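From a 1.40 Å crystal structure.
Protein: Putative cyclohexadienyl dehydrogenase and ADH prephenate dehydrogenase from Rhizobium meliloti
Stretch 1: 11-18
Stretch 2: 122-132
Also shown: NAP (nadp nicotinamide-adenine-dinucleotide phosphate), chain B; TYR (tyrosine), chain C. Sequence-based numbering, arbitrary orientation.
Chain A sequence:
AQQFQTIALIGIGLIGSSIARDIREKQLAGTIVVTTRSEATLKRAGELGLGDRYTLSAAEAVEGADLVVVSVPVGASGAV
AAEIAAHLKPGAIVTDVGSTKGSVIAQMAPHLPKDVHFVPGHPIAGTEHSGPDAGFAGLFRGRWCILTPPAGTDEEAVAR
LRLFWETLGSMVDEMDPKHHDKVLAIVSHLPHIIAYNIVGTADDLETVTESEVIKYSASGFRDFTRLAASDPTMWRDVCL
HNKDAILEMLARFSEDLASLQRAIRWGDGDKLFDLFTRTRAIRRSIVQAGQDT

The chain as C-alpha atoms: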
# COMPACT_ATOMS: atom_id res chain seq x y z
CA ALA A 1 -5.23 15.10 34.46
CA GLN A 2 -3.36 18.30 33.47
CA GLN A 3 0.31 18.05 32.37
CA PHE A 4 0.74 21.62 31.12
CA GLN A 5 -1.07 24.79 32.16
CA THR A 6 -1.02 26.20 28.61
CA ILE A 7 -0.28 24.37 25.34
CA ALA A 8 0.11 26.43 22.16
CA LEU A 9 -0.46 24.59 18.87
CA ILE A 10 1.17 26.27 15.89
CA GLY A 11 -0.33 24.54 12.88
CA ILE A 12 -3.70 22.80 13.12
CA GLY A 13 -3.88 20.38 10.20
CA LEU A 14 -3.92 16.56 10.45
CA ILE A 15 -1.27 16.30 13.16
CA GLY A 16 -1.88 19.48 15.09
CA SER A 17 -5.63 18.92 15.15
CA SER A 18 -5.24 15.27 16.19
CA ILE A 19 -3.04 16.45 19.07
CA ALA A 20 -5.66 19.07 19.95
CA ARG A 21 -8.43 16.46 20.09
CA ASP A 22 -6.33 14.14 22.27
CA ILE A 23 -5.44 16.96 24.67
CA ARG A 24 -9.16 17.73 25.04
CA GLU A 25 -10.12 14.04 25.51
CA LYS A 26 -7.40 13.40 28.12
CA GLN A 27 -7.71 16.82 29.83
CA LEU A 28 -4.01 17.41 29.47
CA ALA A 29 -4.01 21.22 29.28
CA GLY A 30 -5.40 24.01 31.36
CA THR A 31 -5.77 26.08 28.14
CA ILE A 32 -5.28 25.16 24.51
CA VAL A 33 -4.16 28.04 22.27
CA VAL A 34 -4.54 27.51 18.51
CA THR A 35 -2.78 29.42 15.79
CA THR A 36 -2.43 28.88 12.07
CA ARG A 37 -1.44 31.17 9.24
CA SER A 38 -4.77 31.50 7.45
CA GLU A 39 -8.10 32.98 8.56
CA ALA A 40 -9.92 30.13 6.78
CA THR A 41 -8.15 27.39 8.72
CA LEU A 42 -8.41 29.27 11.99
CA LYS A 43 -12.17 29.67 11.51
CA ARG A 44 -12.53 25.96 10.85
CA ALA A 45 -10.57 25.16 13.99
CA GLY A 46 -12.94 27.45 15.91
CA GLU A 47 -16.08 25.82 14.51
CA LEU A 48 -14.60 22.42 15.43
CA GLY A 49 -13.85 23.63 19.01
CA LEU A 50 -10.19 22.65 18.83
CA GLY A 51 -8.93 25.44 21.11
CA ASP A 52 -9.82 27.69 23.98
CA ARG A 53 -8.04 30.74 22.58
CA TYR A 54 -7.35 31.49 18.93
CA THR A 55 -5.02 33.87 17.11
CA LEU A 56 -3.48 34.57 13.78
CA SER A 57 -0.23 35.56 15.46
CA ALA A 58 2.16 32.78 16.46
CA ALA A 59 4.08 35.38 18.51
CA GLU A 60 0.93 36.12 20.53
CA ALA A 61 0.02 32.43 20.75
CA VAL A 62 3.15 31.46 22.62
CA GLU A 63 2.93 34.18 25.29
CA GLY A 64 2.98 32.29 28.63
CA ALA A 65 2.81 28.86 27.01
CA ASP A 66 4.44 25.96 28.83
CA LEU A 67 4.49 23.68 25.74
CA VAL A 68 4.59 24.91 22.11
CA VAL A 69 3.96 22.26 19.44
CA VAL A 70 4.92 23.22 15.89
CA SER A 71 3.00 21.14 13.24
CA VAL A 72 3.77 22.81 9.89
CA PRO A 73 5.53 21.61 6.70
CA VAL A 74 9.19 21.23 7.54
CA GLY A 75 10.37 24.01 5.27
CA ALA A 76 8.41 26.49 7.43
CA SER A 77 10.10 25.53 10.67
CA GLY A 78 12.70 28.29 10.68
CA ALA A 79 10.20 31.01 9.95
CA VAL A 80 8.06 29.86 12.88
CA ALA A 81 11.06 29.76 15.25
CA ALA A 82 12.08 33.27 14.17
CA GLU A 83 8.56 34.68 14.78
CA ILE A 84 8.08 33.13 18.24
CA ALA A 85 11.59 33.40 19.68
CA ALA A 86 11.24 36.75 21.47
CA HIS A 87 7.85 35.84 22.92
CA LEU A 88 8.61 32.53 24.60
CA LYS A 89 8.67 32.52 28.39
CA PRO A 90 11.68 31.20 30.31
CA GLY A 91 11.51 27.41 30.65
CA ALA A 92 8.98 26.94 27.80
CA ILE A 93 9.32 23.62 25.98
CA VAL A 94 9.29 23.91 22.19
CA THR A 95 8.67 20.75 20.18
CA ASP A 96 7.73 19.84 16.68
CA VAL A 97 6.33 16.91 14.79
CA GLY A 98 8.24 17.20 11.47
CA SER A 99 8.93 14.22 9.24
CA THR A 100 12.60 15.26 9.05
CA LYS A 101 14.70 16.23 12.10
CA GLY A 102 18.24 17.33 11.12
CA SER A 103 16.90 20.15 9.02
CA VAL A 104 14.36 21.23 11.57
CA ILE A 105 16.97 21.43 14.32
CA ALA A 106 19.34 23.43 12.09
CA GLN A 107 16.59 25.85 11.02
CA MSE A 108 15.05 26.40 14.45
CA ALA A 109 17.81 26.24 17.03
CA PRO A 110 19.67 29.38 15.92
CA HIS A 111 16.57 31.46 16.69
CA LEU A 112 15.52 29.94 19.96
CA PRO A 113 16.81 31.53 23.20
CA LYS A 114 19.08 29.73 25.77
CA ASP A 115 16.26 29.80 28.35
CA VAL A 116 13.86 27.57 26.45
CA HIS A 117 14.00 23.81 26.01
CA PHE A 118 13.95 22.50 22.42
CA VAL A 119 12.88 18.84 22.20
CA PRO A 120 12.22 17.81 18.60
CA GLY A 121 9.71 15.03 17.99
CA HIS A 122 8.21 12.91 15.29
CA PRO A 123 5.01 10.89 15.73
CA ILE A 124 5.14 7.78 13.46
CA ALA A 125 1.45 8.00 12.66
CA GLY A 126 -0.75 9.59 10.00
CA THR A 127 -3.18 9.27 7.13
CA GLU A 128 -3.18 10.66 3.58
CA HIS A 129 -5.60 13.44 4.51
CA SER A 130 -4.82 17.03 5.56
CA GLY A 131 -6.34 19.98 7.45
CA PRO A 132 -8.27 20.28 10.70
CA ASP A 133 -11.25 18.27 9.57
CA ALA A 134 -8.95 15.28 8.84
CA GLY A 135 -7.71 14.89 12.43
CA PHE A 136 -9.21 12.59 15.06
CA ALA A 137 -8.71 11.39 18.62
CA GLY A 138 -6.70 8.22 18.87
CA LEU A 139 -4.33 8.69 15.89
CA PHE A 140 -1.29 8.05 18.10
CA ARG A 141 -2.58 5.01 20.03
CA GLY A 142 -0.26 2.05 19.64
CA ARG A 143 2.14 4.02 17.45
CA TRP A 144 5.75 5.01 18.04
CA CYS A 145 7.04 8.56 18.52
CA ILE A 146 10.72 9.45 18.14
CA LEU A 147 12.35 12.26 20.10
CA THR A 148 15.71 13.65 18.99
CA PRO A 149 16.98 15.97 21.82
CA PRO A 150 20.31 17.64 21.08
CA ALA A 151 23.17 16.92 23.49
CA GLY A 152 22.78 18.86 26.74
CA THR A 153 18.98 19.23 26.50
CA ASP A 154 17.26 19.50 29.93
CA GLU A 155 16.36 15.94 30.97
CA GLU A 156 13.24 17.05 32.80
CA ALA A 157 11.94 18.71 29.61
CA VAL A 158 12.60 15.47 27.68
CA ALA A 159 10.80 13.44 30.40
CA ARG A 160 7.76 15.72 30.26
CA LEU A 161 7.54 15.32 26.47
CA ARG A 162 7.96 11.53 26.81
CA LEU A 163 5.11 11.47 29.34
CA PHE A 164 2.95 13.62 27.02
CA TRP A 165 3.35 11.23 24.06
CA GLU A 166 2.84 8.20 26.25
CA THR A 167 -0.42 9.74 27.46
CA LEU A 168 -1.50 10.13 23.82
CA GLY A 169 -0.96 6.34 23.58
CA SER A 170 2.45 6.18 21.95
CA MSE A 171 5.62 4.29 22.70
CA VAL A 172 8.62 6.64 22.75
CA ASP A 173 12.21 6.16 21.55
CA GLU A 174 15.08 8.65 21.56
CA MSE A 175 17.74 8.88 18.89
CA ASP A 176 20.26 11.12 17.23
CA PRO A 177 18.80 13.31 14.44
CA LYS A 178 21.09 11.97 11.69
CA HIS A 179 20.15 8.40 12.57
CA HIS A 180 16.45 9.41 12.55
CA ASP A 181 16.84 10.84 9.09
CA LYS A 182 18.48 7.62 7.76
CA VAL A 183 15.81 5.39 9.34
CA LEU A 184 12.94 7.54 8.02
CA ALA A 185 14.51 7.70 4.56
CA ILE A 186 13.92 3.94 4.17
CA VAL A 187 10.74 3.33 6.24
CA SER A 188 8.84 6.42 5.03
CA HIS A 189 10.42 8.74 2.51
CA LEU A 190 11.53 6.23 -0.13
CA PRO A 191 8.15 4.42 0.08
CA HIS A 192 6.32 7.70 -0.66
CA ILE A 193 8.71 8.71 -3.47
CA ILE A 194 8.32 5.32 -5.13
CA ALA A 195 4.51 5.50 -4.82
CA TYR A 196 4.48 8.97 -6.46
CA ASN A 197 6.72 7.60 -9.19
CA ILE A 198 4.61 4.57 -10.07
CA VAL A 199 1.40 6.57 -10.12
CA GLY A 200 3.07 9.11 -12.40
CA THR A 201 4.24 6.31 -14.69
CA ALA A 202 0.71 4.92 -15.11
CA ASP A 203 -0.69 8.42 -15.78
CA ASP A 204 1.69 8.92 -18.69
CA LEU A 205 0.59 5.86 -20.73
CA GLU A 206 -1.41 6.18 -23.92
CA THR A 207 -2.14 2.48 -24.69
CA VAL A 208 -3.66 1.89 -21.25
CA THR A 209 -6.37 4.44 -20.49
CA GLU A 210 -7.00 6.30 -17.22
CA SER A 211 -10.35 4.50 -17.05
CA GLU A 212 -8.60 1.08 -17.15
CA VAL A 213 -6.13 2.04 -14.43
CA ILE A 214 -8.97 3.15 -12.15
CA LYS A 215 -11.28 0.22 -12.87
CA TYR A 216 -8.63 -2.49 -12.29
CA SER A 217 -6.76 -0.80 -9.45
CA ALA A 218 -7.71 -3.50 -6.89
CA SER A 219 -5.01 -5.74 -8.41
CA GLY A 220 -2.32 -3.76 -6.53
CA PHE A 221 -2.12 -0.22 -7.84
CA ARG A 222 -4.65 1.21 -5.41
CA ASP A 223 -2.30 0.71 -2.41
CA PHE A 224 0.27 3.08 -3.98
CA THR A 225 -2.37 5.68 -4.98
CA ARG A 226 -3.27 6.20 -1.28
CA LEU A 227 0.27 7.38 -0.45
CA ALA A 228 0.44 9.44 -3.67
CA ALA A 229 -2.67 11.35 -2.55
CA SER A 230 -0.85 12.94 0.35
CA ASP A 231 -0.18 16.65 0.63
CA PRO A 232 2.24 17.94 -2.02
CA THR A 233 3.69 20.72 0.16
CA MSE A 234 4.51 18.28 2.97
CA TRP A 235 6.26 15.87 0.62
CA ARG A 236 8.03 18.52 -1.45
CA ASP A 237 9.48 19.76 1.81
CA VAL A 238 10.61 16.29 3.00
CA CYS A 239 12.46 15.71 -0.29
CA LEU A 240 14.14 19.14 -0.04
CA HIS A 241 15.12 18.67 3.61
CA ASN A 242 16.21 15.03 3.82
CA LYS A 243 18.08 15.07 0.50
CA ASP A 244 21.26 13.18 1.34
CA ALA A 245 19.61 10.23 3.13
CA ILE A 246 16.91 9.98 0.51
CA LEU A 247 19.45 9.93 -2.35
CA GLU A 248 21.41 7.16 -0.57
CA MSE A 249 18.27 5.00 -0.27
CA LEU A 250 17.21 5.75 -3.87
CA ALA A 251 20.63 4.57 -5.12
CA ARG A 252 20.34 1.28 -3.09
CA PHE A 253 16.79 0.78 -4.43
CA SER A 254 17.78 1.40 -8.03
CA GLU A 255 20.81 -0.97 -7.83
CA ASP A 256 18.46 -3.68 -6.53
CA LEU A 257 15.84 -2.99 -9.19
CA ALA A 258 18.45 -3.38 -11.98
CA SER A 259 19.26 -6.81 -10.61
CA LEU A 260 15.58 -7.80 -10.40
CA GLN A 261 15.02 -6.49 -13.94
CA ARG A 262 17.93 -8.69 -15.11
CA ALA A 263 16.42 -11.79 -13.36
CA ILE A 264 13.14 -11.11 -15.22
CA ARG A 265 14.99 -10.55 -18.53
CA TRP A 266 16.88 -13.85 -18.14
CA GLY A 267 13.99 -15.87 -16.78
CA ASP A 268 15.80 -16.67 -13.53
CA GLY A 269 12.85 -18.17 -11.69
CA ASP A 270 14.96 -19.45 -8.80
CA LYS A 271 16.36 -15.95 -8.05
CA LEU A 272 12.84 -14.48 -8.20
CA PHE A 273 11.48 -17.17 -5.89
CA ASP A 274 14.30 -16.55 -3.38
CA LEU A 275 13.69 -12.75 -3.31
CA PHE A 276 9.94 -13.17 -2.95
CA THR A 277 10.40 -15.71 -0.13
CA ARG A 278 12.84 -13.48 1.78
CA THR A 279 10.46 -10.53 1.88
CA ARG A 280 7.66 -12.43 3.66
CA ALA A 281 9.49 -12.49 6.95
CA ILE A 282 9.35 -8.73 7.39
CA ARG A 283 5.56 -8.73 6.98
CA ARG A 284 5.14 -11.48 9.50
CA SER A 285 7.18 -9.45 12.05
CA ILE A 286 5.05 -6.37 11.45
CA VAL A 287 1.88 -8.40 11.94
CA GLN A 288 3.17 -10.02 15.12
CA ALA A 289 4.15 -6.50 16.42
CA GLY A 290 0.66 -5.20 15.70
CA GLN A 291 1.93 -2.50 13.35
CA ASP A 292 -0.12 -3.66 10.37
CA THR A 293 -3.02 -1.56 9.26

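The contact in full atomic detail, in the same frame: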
# COMPACT_ATOMS: atom_id res chain seq x y z
N GLY A 11 0.01 25.51 13.90
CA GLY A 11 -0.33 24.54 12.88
C GLY A 11 -1.43 23.60 13.41
O GLY A 11 -1.31 23.07 14.52
N ILE A 12 -2.49 23.45 12.65
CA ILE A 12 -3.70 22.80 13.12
C ILE A 12 -4.30 21.95 11.99
O ILE A 12 -5.52 21.81 11.87
CB ILE A 12 -4.67 23.85 13.75
CG1 ILE A 12 -5.67 23.18 14.72
CG2 ILE A 12 -5.29 24.74 12.70
CD1 ILE A 12 -5.03 22.71 16.01
N GLY A 13 -3.43 21.31 11.20
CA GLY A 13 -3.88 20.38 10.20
C GLY A 13 -4.06 18.96 10.78
O GLY A 13 -4.49 18.79 11.92
N LEU A 14 -3.71 17.94 9.99
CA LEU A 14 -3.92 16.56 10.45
C LEU A 14 -3.30 16.34 11.82
O LEU A 14 -3.94 15.84 12.77
CB LEU A 14 -3.35 15.56 9.48
CG LEU A 14 -3.49 14.11 9.95
CD1 LEU A 14 -4.92 13.62 9.90
CD2 LEU A 14 -2.63 13.21 9.09
N ILE A 15 -2.00 16.63 11.91
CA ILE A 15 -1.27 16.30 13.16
C ILE A 15 -1.63 17.24 14.30
O ILE A 15 -1.95 16.80 15.39
CB ILE A 15 0.25 16.21 12.91
CG1 ILE A 15 0.54 15.13 11.83
CG2 ILE A 15 0.99 15.98 14.21
CD1 ILE A 15 0.11 13.75 12.22
N GLY A 16 -1.53 18.53 14.03
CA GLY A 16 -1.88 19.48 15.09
C GLY A 16 -3.30 19.33 15.61
O GLY A 16 -3.55 19.41 16.84
N SER A 17 -4.24 19.08 14.71
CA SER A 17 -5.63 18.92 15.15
C SER A 17 -5.91 17.58 15.86
O SER A 17 -6.85 17.47 16.66
CB SER A 17 -6.64 19.12 14.02
OG SER A 17 -6.70 18.01 13.15
N SER A 18 -5.14 16.55 15.50
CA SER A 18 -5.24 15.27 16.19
C SER A 18 -4.70 15.42 17.62
O SER A 18 -5.28 14.91 18.60
CB SER A 18 -4.54 14.16 15.39
OG SER A 18 -5.25 13.93 14.18
N HIS A 122 8.84 13.43 16.49
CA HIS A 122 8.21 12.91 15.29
C HIS A 122 7.23 11.78 15.61
O HIS A 122 7.68 10.70 15.87
CB HIS A 122 9.27 12.42 14.30
CG HIS A 122 8.73 11.94 12.99
ND1 HIS A 122 9.51 11.30 12.06
CD2 HIS A 122 7.50 12.06 12.44
CE1 HIS A 122 8.77 11.02 11.01
NE2 HIS A 122 7.55 11.45 11.22
N PRO A 123 5.92 12.02 15.55
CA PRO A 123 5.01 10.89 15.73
C PRO A 123 4.94 10.05 14.43
O PRO A 123 4.70 10.58 13.35
CB PRO A 123 3.66 11.56 16.04
CG PRO A 123 3.75 12.87 15.27
CD PRO A 123 5.19 13.28 15.36
N ILE A 124 5.10 8.73 14.59
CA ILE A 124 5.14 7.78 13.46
C ILE A 124 3.72 7.32 13.22
O ILE A 124 3.37 6.17 13.46
CB ILE A 124 6.15 6.67 13.70
CG1 ILE A 124 7.49 7.23 14.19
CG2 ILE A 124 6.31 5.83 12.46
CD1 ILE A 124 8.17 8.25 13.28
N ALA A 125 2.88 8.24 12.74
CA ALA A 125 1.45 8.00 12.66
C ALA A 125 0.87 9.04 11.72
O ALA A 125 1.19 10.22 11.80
CB ALA A 125 0.78 8.19 14.03
N GLY A 126 -0.05 8.63 10.85
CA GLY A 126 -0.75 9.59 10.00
C GLY A 126 -1.69 8.91 9.03
O GLY A 126 -1.91 7.74 9.10
N THR A 127 -2.31 9.74 8.19
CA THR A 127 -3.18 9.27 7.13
C THR A 127 -2.79 10.08 5.89
O THR A 127 -1.88 10.92 5.96
CB THR A 127 -4.67 9.51 7.41
OG1 THR A 127 -4.98 10.91 7.28
CG2 THR A 127 -5.12 8.96 8.77
N GLU A 128 -3.46 9.85 4.76
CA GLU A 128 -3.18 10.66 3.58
C GLU A 128 -3.94 11.98 3.50
O GLU A 128 -3.78 12.74 2.51
CB GLU A 128 -3.48 9.83 2.32
CG GLU A 128 -4.98 9.59 2.00
CD GLU A 128 -5.65 8.42 2.72
OE1 GLU A 128 -5.13 7.89 3.78
OE2 GLU A 128 -6.71 7.98 2.21
N HIS A 129 -4.75 12.25 4.51
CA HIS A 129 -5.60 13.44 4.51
C HIS A 129 -4.96 14.59 5.31
O HIS A 129 -4.09 14.36 6.15
CB HIS A 129 -6.96 13.15 5.04
CG HIS A 129 -7.67 12.11 4.24
ND1 HIS A 129 -8.01 12.30 2.92
CD2 HIS A 129 -8.05 10.85 4.56
CE1 HIS A 129 -8.61 11.21 2.46
NE2 HIS A 129 -8.65 10.32 3.44
N SER A 130 -5.40 15.81 5.00
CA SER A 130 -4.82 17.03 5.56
C SER A 130 -5.89 17.99 6.06
O SER A 130 -7.07 17.87 5.70
CB SER A 130 -3.94 17.74 4.51
OG SER A 130 -2.92 16.92 4.01
N GLY A 131 -5.46 18.92 6.90
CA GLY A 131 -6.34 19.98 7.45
C GLY A 131 -7.05 19.56 8.72
O GLY A 131 -7.03 18.41 9.10
N PRO A 132 -7.69 20.54 9.41
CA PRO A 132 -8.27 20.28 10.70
C PRO A 132 -9.40 19.30 10.71
O PRO A 132 -9.62 18.65 11.74
CB PRO A 132 -8.71 21.65 11.19
CG PRO A 132 -8.83 22.51 9.98
CD PRO A 132 -7.78 21.95 9.04
PA NAP B . -1.48 19.71 7.12
O1A NAP B . -2.67 18.92 7.52
O2A NAP B . -1.29 20.17 5.71
O5B NAP B . -1.45 21.03 8.04
C5B NAP B . -0.54 22.08 7.75
C4B NAP B . -0.56 23.17 8.81
O4B NAP B . 0.57 24.01 8.61
C3B NAP B . -1.76 24.09 8.69
O3B NAP B . -2.07 24.70 9.93
C2B NAP B . -1.26 25.18 7.78
O2B NAP B . -1.91 26.40 8.00
C1B NAP B . 0.17 25.32 8.23
N9A NAP B . 1.14 25.89 7.26
C8A NAP B . 1.37 25.50 6.01
N7A NAP B . 2.33 26.16 5.42
C5A NAP B . 2.77 27.04 6.36
C6A NAP B . 3.78 28.03 6.35
N6A NAP B . 4.53 28.25 5.26
N1A NAP B . 3.96 28.71 7.46
C2A NAP B . 3.21 28.47 8.52
N3A NAP B . 2.24 27.58 8.62
C4A NAP B . 2.04 26.88 7.52
O3 NAP B . -0.13 18.99 7.59
PN NAP B . 0.19 17.84 8.65
O1N NAP B . -0.07 16.60 7.96
O2N NAP B . -0.45 18.12 9.93
O5D NAP B . 1.80 17.97 8.77
C5D NAP B . 2.42 18.86 9.66
C4D NAP B . 3.81 18.32 10.00
O4D NAP B . 3.67 17.00 10.49
C3D NAP B . 4.72 18.21 8.81
O3D NAP B . 6.03 18.62 9.17
C2D NAP B . 4.69 16.75 8.44
O2D NAP B . 5.90 16.38 7.83
C1D NAP B . 4.56 16.14 9.83
N1N NAP B . 3.89 14.83 9.89
C2N NAP B . 2.90 14.52 9.05
C3N NAP B . 2.28 13.30 9.10
C7N NAP B . 1.17 12.88 8.16
O7N NAP B . 0.92 11.71 8.04
N7N NAP B . 0.53 13.82 7.50
C4N NAP B . 2.69 12.40 10.05
C5N NAP B . 3.69 12.76 10.92
C6N NAP B . 4.31 13.97 10.82
P2B NAP B . -3.01 26.98 6.97
O1X NAP B . -3.92 25.85 6.64
O2X NAP B . -3.68 28.07 7.76
O3X NAP B . -2.30 27.49 5.73
N TYR C . 0.80 9.65 6.12
CA TYR C . 1.35 8.27 6.13
C TYR C . 0.25 7.29 5.84
O TYR C . -0.87 7.74 5.61
CB TYR C . 2.02 7.95 7.47
CG TYR C . 3.17 8.88 7.85
CD1 TYR C . 3.81 9.71 6.93
CD2 TYR C . 3.59 8.93 9.15
CE1 TYR C . 4.84 10.55 7.31
CE2 TYR C . 4.64 9.72 9.55
CZ TYR C . 5.26 10.55 8.65
OH TYR C . 6.26 11.40 9.04
OXT TYR C . 0.52 6.07 5.85

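No hydrogen bond joins the two stretches directly; 403 Å² is buried by packing, and the polar link runs through NADP. L14 N and G131 N each donate to NAP O1A at 2.9 Å (164° and 174°), so one phosphate oxygen ties the helix start to the loop. L14 N also lies 3.5 Å from G131 O, but the angle is too poor for a hydrogen bond.

Glycine suits both positions, for different reasons. The CA atoms of G13 and G131 are 3.7 Å apart; a CB on G13 would fall 1.9 Å from NAP O5B, so the cofactor leaves no room for one, whereas at G131 the phi of 88° by itself favours glycine.

L14 starts sideways, but chi1 177° (t) and chi2 72° (p) bring its end to the loop: CD2 lies 3.6 Å from T127 N and 3.5 Å from H129 O. T127 chi1 of 73° (p) accompanies a hydrogen bond from H129 N to T127 OG1 (3.1 Å, 161°), within the loop that L14 packs against. I15 (m, m) places CD1 3.7 Å from A125 O, a buried oxygen without a polar partner, and CG2 4.3 Å from P123 CG, an apolar contact.

S17 points toward the loop, yet chi1 76° (p) accompanies an OG hydrogen bond to G13 O (2.6 Å). P132 CB packs 3.3 Å from I12 O.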